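Local coordinates for glycosyl hydrolases family 31 family protein (Aspergillus niger, PDB 6DRU) that catalyses the release of alpha-xylose from the non-reducing terminal glucose of xyloglucan oligosaccharides, at residues Leu343-Asp355 with Thr421-Leu433. Sequence-based numbering, arbitrary orientation.
Sequences LLSATRDGPGTTD and TLPNVNYAAGTQL
Ala346 and Asn426 form an antiparallel hydrogen-bonded pair, the clearer bridge of a very short two-stranded pairing between two loops of the TIM-barrel domain. Asn426 N donates to Ala346 O at 2.7 Å and nearly straight. The return bond, Ala346 N to Asn426 O, is weak at 3.5 Å. A water extends the link, donating to Thr347 O and accepting from Asn426 ND2.

The aliphatic CG and CD of Arg348 lie across the Asn426 amide; the guanidinium plane is turned 79° from it. Asn426 OD1, beside these methylenes, accepts from Arg37 NH2 of a neighbouring subunit. A bend at chi3 (-64°) brings the guanidinium beneath Asn424 ND2, offset toward the rim, with the guanidinium and amide planes tilted 40°. Asn424 ND2 is 3.3 Å from Arg348 NH2. Both are donors, so they do not bond to each other. Arg348 NH1 instead donates to Gly130 O of the same neighbour, and Asn424 ND2 to its Pro131 O. Asn424 OD1 accepts from Leu433 N, at 3.0 Å, in helix 432-435; the N-H comes from above the carbonyl plane, not along a lone pair.

On the apolar side, Val425 CG1 packs 3.8 Å from Thr354 CG2, and Thr347 CG2 meets Pro423 CB. Ser345 CB rests against Tyr427 CE1, while Ser345 OG bonds to Asn364 O.

Asp349 of a second neighbouring subunit accepts from Asn424 N. With several polar groups satisfied across subunits, the contact is consistent with one completed by assembly.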
loop_
_atom_site.group_PDB
_atom_site.type_symbol
_atom_site.label_atom_id
_atom_site.label_comp_id
_atom_site.label_asym_id
_atom_site.label_seq_id
_atom_site.Cartn_x
_atom_site.Cartn_y
_atom_site.Cartn_z
ATOM N N LEU A 343 -6.880 -21.647 -14.005
ATOM C CA LEU A 343 -8.244 -21.786 -13.519
ATOM C C LEU A 343 -8.321 -21.819 -12.000
ATOM O O LEU A 343 -9.373 -22.157 -11.449
ATOM C CB LEU A 343 -8.883 -23.046 -14.101
ATOM C CG LEU A 343 -8.716 -23.253 -15.606
ATOM C CD1 LEU A 343 -9.369 -24.557 -16.031
ATOM C CD2 LEU A 343 -9.296 -22.076 -16.376
ATOM N N LEU A 344 -7.241 -21.467 -11.311
ATOM C CA LEU A 344 -7.207 -21.458 -9.858
ATOM C C LEU A 344 -6.926 -20.052 -9.354
ATOM O O LEU A 344 -6.061 -19.350 -9.889
ATOM C CB LEU A 344 -6.143 -22.418 -9.317
ATOM C CG LEU A 344 -6.207 -23.874 -9.775
ATOM C CD1 LEU A 344 -4.986 -24.632 -9.285
ATOM C CD2 LEU A 344 -7.481 -24.530 -9.274
ATOM N N SER A 345 -7.663 -19.644 -8.325
ATOM C CA SER A 345 -7.298 -18.447 -7.593
ATOM C C SER A 345 -6.025 -18.709 -6.793
ATOM O O SER A 345 -5.591 -19.853 -6.620
ATOM C CB SER A 345 -8.434 -18.014 -6.666
ATOM O OG SER A 345 -8.632 -18.959 -5.629
ATOM N N ALA A 346 -5.417 -17.635 -6.303
ATOM C CA ALA A 346 -4.172 -17.783 -5.567
ATOM C C ALA A 346 -3.953 -16.566 -4.685
ATOM O O ALA A 346 -4.278 -15.444 -5.078
ATOM C CB ALA A 346 -2.983 -17.964 -6.517
ATOM N N THR A 347 -3.408 -16.799 -3.494
ATOM C CA THR A 347 -2.867 -15.700 -2.712
ATOM C C THR A 347 -1.772 -15.004 -3.511
ATOM O O THR A 347 -1.050 -15.629 -4.294
ATOM C CB THR A 347 -2.325 -16.204 -1.374
ATOM O OG1 THR A 347 -1.339 -17.217 -1.609
ATOM C CG2 THR A 347 -3.447 -16.777 -0.527
ATOM N N ARG A 348 -1.653 -13.695 -3.314
ATOM C CA ARG A 348 -0.891 -12.865 -4.238
ATOM C C ARG A 348 0.620 -12.944 -4.040
ATOM O O ARG A 348 1.359 -12.356 -4.837
ATOM C CB ARG A 348 -1.381 -11.422 -4.139
ATOM C CG ARG A 348 -2.885 -11.309 -4.380
ATOM C CD ARG A 348 -3.341 -9.875 -4.546
ATOM N NE ARG A 348 -3.129 -9.088 -3.338
ATOM C CZ ARG A 348 -3.223 -7.764 -3.293
ATOM N NH1 ARG A 348 -3.521 -7.084 -4.392
ATOM N NH2 ARG A 348 -3.017 -7.122 -2.151
ATOM N N ASP A 349 1.101 -13.652 -3.019
ATOM C CA ASP A 349 2.519 -13.967 -2.919
ATOM C C ASP A 349 2.679 -15.271 -2.153
ATOM O O ASP A 349 1.791 -15.689 -1.406
ATOM C CB ASP A 349 3.327 -12.834 -2.266
ATOM C CG ASP A 349 3.007 -12.640 -0.794
ATOM O OD1 ASP A 349 1.984 -13.169 -0.310
ATOM O OD2 ASP A 349 3.798 -11.955 -0.112
ATOM N N GLY A 350 3.827 -15.911 -2.348
ATOM C CA GLY A 350 4.054 -17.229 -1.808
ATOM C C GLY A 350 3.623 -18.296 -2.792
ATOM O O GLY A 350 3.429 -18.028 -3.982
ATOM N N PRO A 351 3.465 -19.532 -2.314
ATOM C CA PRO A 351 3.090 -20.624 -3.229
ATOM C C PRO A 351 1.752 -20.414 -3.914
ATOM O O PRO A 351 1.556 -20.903 -5.034
ATOM C CB PRO A 351 3.064 -21.855 -2.311
ATOM C CG PRO A 351 2.858 -21.299 -0.937
ATOM C CD PRO A 351 3.586 -19.991 -0.921
ATOM N N GLY A 352 0.828 -19.695 -3.281
ATOM C CA GLY A 352 -0.484 -19.456 -3.847
ATOM C C GLY A 352 -1.606 -20.217 -3.175
ATOM O O GLY A 352 -2.765 -20.047 -3.572
ATOM N N THR A 353 -1.304 -21.052 -2.184
ATOM C CA THR A 353 -2.347 -21.788 -1.480
ATOM C C THR A 353 -3.268 -20.831 -0.737
ATOM O O THR A 353 -2.826 -19.835 -0.160
ATOM C CB THR A 353 -1.723 -22.782 -0.499
ATOM O OG1 THR A 353 -0.701 -22.127 0.265
ATOM C CG2 THR A 353 -1.119 -23.960 -1.247
ATOM N N THR A 354 -4.562 -21.147 -0.747
ATOM C CA THR A 354 -5.576 -20.277 -0.165
ATOM C C THR A 354 -6.106 -20.771 1.174
ATOM O O THR A 354 -6.576 -19.959 1.977
ATOM C CB THR A 354 -6.747 -20.109 -1.137
ATOM O OG1 THR A 354 -7.230 -21.400 -1.534
ATOM C CG2 THR A 354 -6.300 -19.347 -2.375
ATOM N N ASP A 355 -6.047 -22.078 1.435
ATOM C CA ASP A 355 -6.484 -22.632 2.712
ATOM C C ASP A 355 -5.969 -24.059 2.855
ATOM O O ASP A 355 -5.050 -24.466 2.136
ATOM C CB ASP A 355 -8.013 -22.597 2.828
ATOM C CG ASP A 355 -8.493 -22.472 4.268
ATOM O OD1 ASP A 355 -7.775 -22.933 5.183
ATOM O OD2 ASP A 355 -9.594 -21.921 4.483
ATOM N N THR A 421 -4.292 -13.760 8.897
ATOM C CA THR A 421 -5.154 -12.845 8.158
ATOM C C THR A 421 -5.869 -13.567 7.022
ATOM O O THR A 421 -5.289 -14.419 6.341
ATOM C CB THR A 421 -4.342 -11.677 7.601
ATOM O OG1 THR A 421 -3.463 -11.175 8.616
ATOM C CG2 THR A 421 -5.266 -10.558 7.146
ATOM N N LEU A 422 -7.140 -13.229 6.825
ATOM C CA LEU A 422 -7.892 -13.809 5.724
ATOM C C LEU A 422 -7.303 -13.347 4.392
ATOM O O LEU A 422 -6.877 -12.194 4.263
ATOM C CB LEU A 422 -9.365 -13.423 5.825
ATOM C CG LEU A 422 -10.098 -14.080 6.997
ATOM C CD1 LEU A 422 -11.574 -13.707 7.004
ATOM C CD2 LEU A 422 -9.921 -15.594 6.963
ATOM N N PRO A 423 -7.266 -14.218 3.383
ATOM C CA PRO A 423 -6.448 -13.948 2.193
ATOM C C PRO A 423 -7.139 -13.012 1.210
ATOM O O PRO A 423 -8.309 -13.198 0.865
ATOM C CB PRO A 423 -6.244 -15.339 1.587
ATOM C CG PRO A 423 -7.487 -16.077 1.968
ATOM C CD PRO A 423 -7.915 -15.540 3.317
ATOM N N ASN A 424 -6.399 -11.999 0.755
ATOM C CA ASN A 424 -6.814 -11.167 -0.374
ATOM C C ASN A 424 -6.250 -11.805 -1.640
ATOM O O ASN A 424 -5.184 -11.444 -2.142
ATOM C CB ASN A 424 -6.332 -9.734 -0.194
ATOM C CG ASN A 424 -6.820 -8.811 -1.294
ATOM O OD1 ASN A 424 -7.723 -9.156 -2.058
ATOM N ND2 ASN A 424 -6.221 -7.629 -1.385
ATOM N N VAL A 425 -6.994 -12.778 -2.164
ATOM C CA VAL A 425 -6.507 -13.628 -3.245
ATOM C C VAL A 425 -6.663 -12.935 -4.592
ATOM O O VAL A 425 -7.359 -11.918 -4.707
ATOM C CB VAL A 425 -7.233 -14.987 -3.244
ATOM C CG1 VAL A 425 -7.111 -15.650 -1.885
ATOM C CG2 VAL A 425 -8.691 -14.805 -3.620
ATOM N N ASN A 426 -6.020 -13.488 -5.618
ATOM C CA ASN A 426 -6.161 -13.018 -6.989
ATOM C C ASN A 426 -7.248 -13.813 -7.703
ATOM O O ASN A 426 -7.216 -15.047 -7.710
ATOM C CB ASN A 426 -4.842 -13.158 -7.751
ATOM C CG ASN A 426 -3.932 -11.959 -7.581
ATOM O OD1 ASN A 426 -4.398 -10.838 -7.387
ATOM N ND2 ASN A 426 -2.626 -12.187 -7.669
ATOM N N TYR A 427 -8.202 -13.103 -8.298
ATOM C CA TYR A 427 -9.201 -13.692 -9.176
ATOM C C TYR A 427 -9.012 -13.154 -10.589
ATOM O O TYR A 427 -8.222 -12.237 -10.833
ATOM C CB TYR A 427 -10.627 -13.388 -8.702
ATOM C CG TYR A 427 -11.022 -14.036 -7.397
ATOM C CD1 TYR A 427 -11.006 -15.418 -7.248
ATOM C CD2 TYR A 427 -11.436 -13.266 -6.318
ATOM C CE1 TYR A 427 -11.375 -16.012 -6.056
ATOM C CE2 TYR A 427 -11.808 -13.848 -5.124
ATOM C CZ TYR A 427 -11.779 -15.221 -4.997
ATOM O OH TYR A 427 -12.149 -15.804 -3.806
ATOM N N ALA A 428 -9.757 -13.738 -11.529
ATOM C CA ALA A 428 -9.764 -13.223 -12.893
ATOM C C ALA A 428 -10.560 -11.933 -13.013
ATOM O O ALA A 428 -10.366 -11.187 -13.977
ATOM C CB ALA A 428 -10.326 -14.274 -13.849
ATOM N N ALA A 429 -11.445 -11.654 -12.059
ATOM C CA ALA A 429 -12.288 -10.469 -12.089
ATOM C C ALA A 429 -11.818 -9.385 -11.130
ATOM O O ALA A 429 -12.445 -8.325 -11.057
ATOM C CB ALA A 429 -13.739 -10.847 -11.771
ATOM N N GLY A 430 -10.743 -9.624 -10.399
ATOM C CA GLY A 430 -10.244 -8.676 -9.427
ATOM C C GLY A 430 -9.587 -9.416 -8.282
ATOM O O GLY A 430 -9.179 -10.564 -8.424
ATOM N N THR A 431 -9.482 -8.734 -7.150
ATOM C CA THR A 431 -8.978 -9.342 -5.931
ATOM C C THR A 431 -10.135 -9.639 -4.987
ATOM O O THR A 431 -11.283 -9.264 -5.232
ATOM C CB THR A 431 -7.948 -8.439 -5.246
ATOM O OG1 THR A 431 -8.579 -7.222 -4.826
ATOM C CG2 THR A 431 -6.808 -8.118 -6.200
ATOM N N GLN A 432 -9.818 -10.344 -3.899
ATOM C CA GLN A 432 -10.834 -10.636 -2.892
ATOM C C GLN A 432 -11.433 -9.353 -2.325
ATOM O O GLN A 432 -12.636 -9.292 -2.049
ATOM C CB GLN A 432 -10.233 -11.491 -1.777
ATOM C CG GLN A 432 -11.205 -11.834 -0.661
ATOM C CD GLN A 432 -12.298 -12.782 -1.109
ATOM O OE1 GLN A 432 -12.136 -13.520 -2.079
ATOM N NE2 GLN A 432 -13.421 -12.766 -0.403
ATOM N N LEU A 433 -10.612 -8.316 -2.147
ATOM C CA LEU A 433 -11.115 -7.067 -1.582
ATOM C C LEU A 433 -11.958 -6.280 -2.579
ATOM O O LEU A 433 -12.822 -5.496 -2.169
ATOM C CB LEU A 433 -9.954 -6.208 -1.084
ATOM C CG LEU A 433 -9.249 -6.734 0.167
ATOM C CD1 LEU A 433 -8.332 -5.678 0.762
ATOM C CD2 LEU A 433 -10.270 -7.202 1.187
HETATM O O HOH W 1 -1.237 -14.484 -7.091
#